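PDB 1C1L: congerin-1 from Conger myriaster, which binds beta-galactosides such as lactose as a homodimeric galectin, although its physiological role is not yet known. Local coordinates for residues Leu46-Asn51 against Asn57-Asn62. Residues are numbered along the deposited sequence; the frame is centred on the assembly and turned at random.
With GAL (beta-D-galactopyranose), chain B; BGC (beta-D-glucopyranose), chain C.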
loop_
_atom_site.group_PDB
_atom_site.type_symbol
_atom_site.label_atom_id
_atom_site.label_comp_id
_atom_site.label_asym_id
_atom_site.label_seq_id
_atom_site.Cartn_x
_atom_site.Cartn_y
_atom_site.Cartn_z
ATOM N N LEU A 46 8.159 -11.189 -11.219
ATOM C CA LEU A 46 8.084 -10.587 -12.537
ATOM C C LEU A 46 9.306 -9.708 -12.656
ATOM O O LEU A 46 9.367 -8.631 -12.054
ATOM C CB LEU A 46 6.797 -9.759 -12.636
ATOM C CG LEU A 46 6.636 -8.872 -13.878
ATOM C CD1 LEU A 46 6.467 -9.723 -15.119
ATOM C CD2 LEU A 46 5.455 -7.961 -13.685
ATOM N N ASP A 47 10.304 -10.173 -13.400
ATOM C CA ASP A 47 11.582 -9.503 -13.500
ATOM C C ASP A 47 11.783 -8.788 -14.838
ATOM O O ASP A 47 11.686 -9.407 -15.904
ATOM C CB ASP A 47 12.671 -10.561 -13.271
ATOM C CG ASP A 47 14.012 -10.029 -12.800
ATOM O OD1 ASP A 47 14.101 -8.966 -12.198
ATOM O OD2 ASP A 47 14.995 -10.708 -13.033
ATOM N N HIS A 48 11.949 -7.464 -14.815
ATOM C CA HIS A 48 12.266 -6.700 -16.013
ATOM C C HIS A 48 13.763 -6.518 -16.023
ATOM O O HIS A 48 14.323 -5.831 -15.168
ATOM C CB HIS A 48 11.602 -5.309 -16.023
ATOM C CG HIS A 48 10.148 -5.346 -16.484
ATOM N ND1 HIS A 48 9.109 -5.701 -15.759
ATOM C CD2 HIS A 48 9.658 -5.042 -17.736
ATOM C CE1 HIS A 48 8.025 -5.645 -16.473
ATOM N NE2 HIS A 48 8.357 -5.248 -17.672
ATOM N N ARG A 49 14.419 -7.192 -16.956
ATOM C CA ARG A 49 15.863 -7.153 -17.068
ATOM C C ARG A 49 16.258 -6.245 -18.215
ATOM O O ARG A 49 15.984 -6.519 -19.392
ATOM C CB ARG A 49 16.402 -8.566 -17.311
ATOM C CG ARG A 49 16.025 -9.538 -16.212
ATOM C CD ARG A 49 16.550 -10.920 -16.512
ATOM N NE ARG A 49 16.320 -11.733 -15.339
ATOM C CZ ARG A 49 16.693 -12.994 -15.172
ATOM N NH1 ARG A 49 17.325 -13.648 -16.133
ATOM N NH2 ARG A 49 16.405 -13.604 -14.030
ATOM N N PHE A 50 16.873 -5.139 -17.836
ATOM C CA PHE A 50 17.324 -4.135 -18.780
ATOM C C PHE A 50 18.671 -4.541 -19.360
ATOM O O PHE A 50 18.766 -4.898 -20.534
ATOM C CB PHE A 50 17.445 -2.771 -18.086
ATOM C CG PHE A 50 16.093 -2.240 -17.654
ATOM C CD1 PHE A 50 15.486 -2.732 -16.496
ATOM C CD2 PHE A 50 15.460 -1.273 -18.434
ATOM C CE1 PHE A 50 14.236 -2.253 -16.122
ATOM C CE2 PHE A 50 14.206 -0.800 -18.050
ATOM C CZ PHE A 50 13.597 -1.289 -16.897
ATOM N N ASN A 51 19.688 -4.588 -18.520
ATOM C CA ASN A 51 21.053 -4.831 -18.958
ATOM C C ASN A 51 21.581 -5.800 -17.933
ATOM O O ASN A 51 22.061 -5.457 -16.843
ATOM C CB ASN A 51 21.813 -3.501 -18.953
ATOM C CG ASN A 51 23.320 -3.645 -19.113
ATOM O OD1 ASN A 51 23.809 -4.658 -19.611
ATOM N ND2 ASN A 51 24.130 -2.676 -18.695
ATOM N N ASN A 57 16.722 -6.308 -22.136
ATOM C CA ASN A 57 15.303 -6.015 -22.313
ATOM C C ASN A 57 14.397 -7.228 -22.446
ATOM O O ASN A 57 13.553 -7.384 -23.342
ATOM C CB ASN A 57 15.139 -5.071 -23.504
ATOM C CG ASN A 57 15.742 -3.696 -23.245
ATOM O OD1 ASN A 57 16.080 -3.317 -22.123
ATOM N ND2 ASN A 57 15.921 -2.822 -24.212
ATOM N N THR A 58 14.545 -8.061 -21.424
ATOM C CA THR A 58 13.806 -9.306 -21.333
ATOM C C THR A 58 12.989 -9.318 -20.042
ATOM O O THR A 58 13.452 -8.835 -19.006
ATOM C CB THR A 58 14.776 -10.521 -21.327
ATOM O OG1 THR A 58 15.639 -10.387 -22.451
ATOM C CG2 THR A 58 14.042 -11.860 -21.376
ATOM N N ILE A 59 11.756 -9.793 -20.120
ATOM C CA ILE A 59 10.892 -10.000 -18.963
ATOM C C ILE A 59 11.016 -11.486 -18.674
ATOM O O ILE A 59 10.867 -12.327 -19.576
ATOM C CB ILE A 59 9.402 -9.691 -19.269
ATOM C CG1 ILE A 59 9.196 -8.220 -19.595
ATOM C CG2 ILE A 59 8.556 -10.069 -18.041
ATOM C CD1 ILE A 59 7.822 -7.966 -20.247
ATOM N N VAL A 60 11.286 -11.814 -17.421
ATOM C CA VAL A 60 11.378 -13.178 -16.954
ATOM C C VAL A 60 10.342 -13.322 -15.846
ATOM O O VAL A 60 10.327 -12.532 -14.894
ATOM C CB VAL A 60 12.780 -13.478 -16.386
ATOM C CG1 VAL A 60 12.823 -14.884 -15.804
ATOM C CG2 VAL A 60 13.821 -13.359 -17.494
ATOM N N MET A 61 9.509 -14.333 -15.940
ATOM C CA MET A 61 8.501 -14.649 -14.943
ATOM C C MET A 61 8.784 -16.033 -14.391
ATOM O O MET A 61 9.134 -16.967 -15.133
ATOM C CB MET A 61 7.122 -14.639 -15.565
ATOM C CG MET A 61 6.724 -13.250 -16.018
ATOM S SD MET A 61 5.126 -13.276 -16.854
ATOM C CE MET A 61 5.696 -13.661 -18.484
ATOM N N ASN A 62 8.648 -16.172 -13.079
ATOM C CA ASN A 62 8.877 -17.444 -12.441
ATOM C C ASN A 62 8.206 -17.429 -11.073
ATOM O O ASN A 62 7.580 -16.422 -10.704
ATOM C CB ASN A 62 10.376 -17.659 -12.302
ATOM C CG ASN A 62 10.756 -19.133 -12.288
ATOM O OD1 ASN A 62 9.929 -20.032 -12.127
ATOM N ND2 ASN A 62 12.038 -19.439 -12.420
HETATM C C1 GAL B . 17.613 -16.166 -11.740
HETATM C C2 GAL B . 17.945 -14.915 -10.927
HETATM C C3 GAL B . 16.883 -14.675 -9.851
HETATM C C4 GAL B . 15.471 -14.687 -10.466
HETATM C C5 GAL B . 15.280 -15.940 -11.310
HETATM C C6 GAL B . 13.944 -15.954 -12.021
HETATM O O2 GAL B . 19.215 -15.088 -10.312
HETATM O O3 GAL B . 17.137 -13.427 -9.228
HETATM O O4 GAL B . 15.315 -13.525 -11.265
HETATM O O5 GAL B . 16.318 -16.047 -12.315
HETATM O O6 GAL B . 13.778 -17.148 -12.744
HETATM C C2 BGC C . 18.537 -18.443 -15.899
HETATM C C3 BGC C . 18.532 -17.157 -15.056
HETATM C C4 BGC C . 18.392 -17.511 -13.586
HETATM C C5 BGC C . 19.506 -18.489 -13.185
HETATM C C6 BGC C . 19.423 -18.906 -11.732
HETATM C C1 BGC C . 19.601 -19.414 -15.389
HETATM O O1 BGC C . 19.495 -20.609 -16.058
HETATM O O2 BGC C . 18.807 -18.113 -17.254
HETATM O O3 BGC C . 17.455 -16.335 -15.462
HETATM O O4 BGC C . 18.501 -16.302 -12.787
HETATM O O5 BGC C . 19.385 -19.673 -13.990
HETATM O O6 BGC C . 18.188 -19.539 -11.437
#
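Asp47 and Val60 exchange a pair of backbone hydrogen bonds, Asp47 N to Val60 O at 2.8 Å and Val60 N back to Asp47 O. Arg49 and Thr58 repeat the exchange two residues on, with the non-hydrogen-bonded pair His48-Ile59 between them and Leu46-Met61, of the same kind, beyond Asp47. At the end of the pairing Asn57 N bonds to Phe50 O, and Asn57 and Thr58 together face Arg49 in a G1 beta bulge; Asn57 accordingly has positive phi (44°).

Apolar contacts gather on the face carrying Leu46, His48, Ile59 and Met61. Leu46 CD1 touches both Ile59 CG2 and Met61 CG, each at 3.6 Å. Ile59 CG1 lies over one face of the His48 ring, a CH-pi contact 4.0 Å from CG1 to the ring centroid. These side chains point into the galectin beta-sandwich, where Ile101, Ile103 and Leu109 of the other sheet meet them; the two segments belong to the hairpin of strands 41-52 and 55-64.

Polar contacts occupy the reverse face, the lactose site. Arg49 runs extended from CG to NE, which carries its guanidinium past Val60 to the sugar. Val60 CG2 sits over one face of that group, nearer its margin than its centre, while the edge is used for bonding. NE forms a nearly straight salt-bridge bond to Asp47 OD2 (2.9 Å, 172°); OD2 lies in the guanidinium plane, whereas NE meets it from above the plane of the carboxylate. Arg30 also bridges OD2, and Asp55 forms a second salt bridge at Arg49 NH1. NH1 donates to glucose O3 at 2.8 Å; NH2 reaches galactose O4 and O5, each at 3.0 Å. Farther along, Asn62 ND2 donates almost straight to galactose O6 (2.9 Å), with Val60 CG1 also near that hydroxyl.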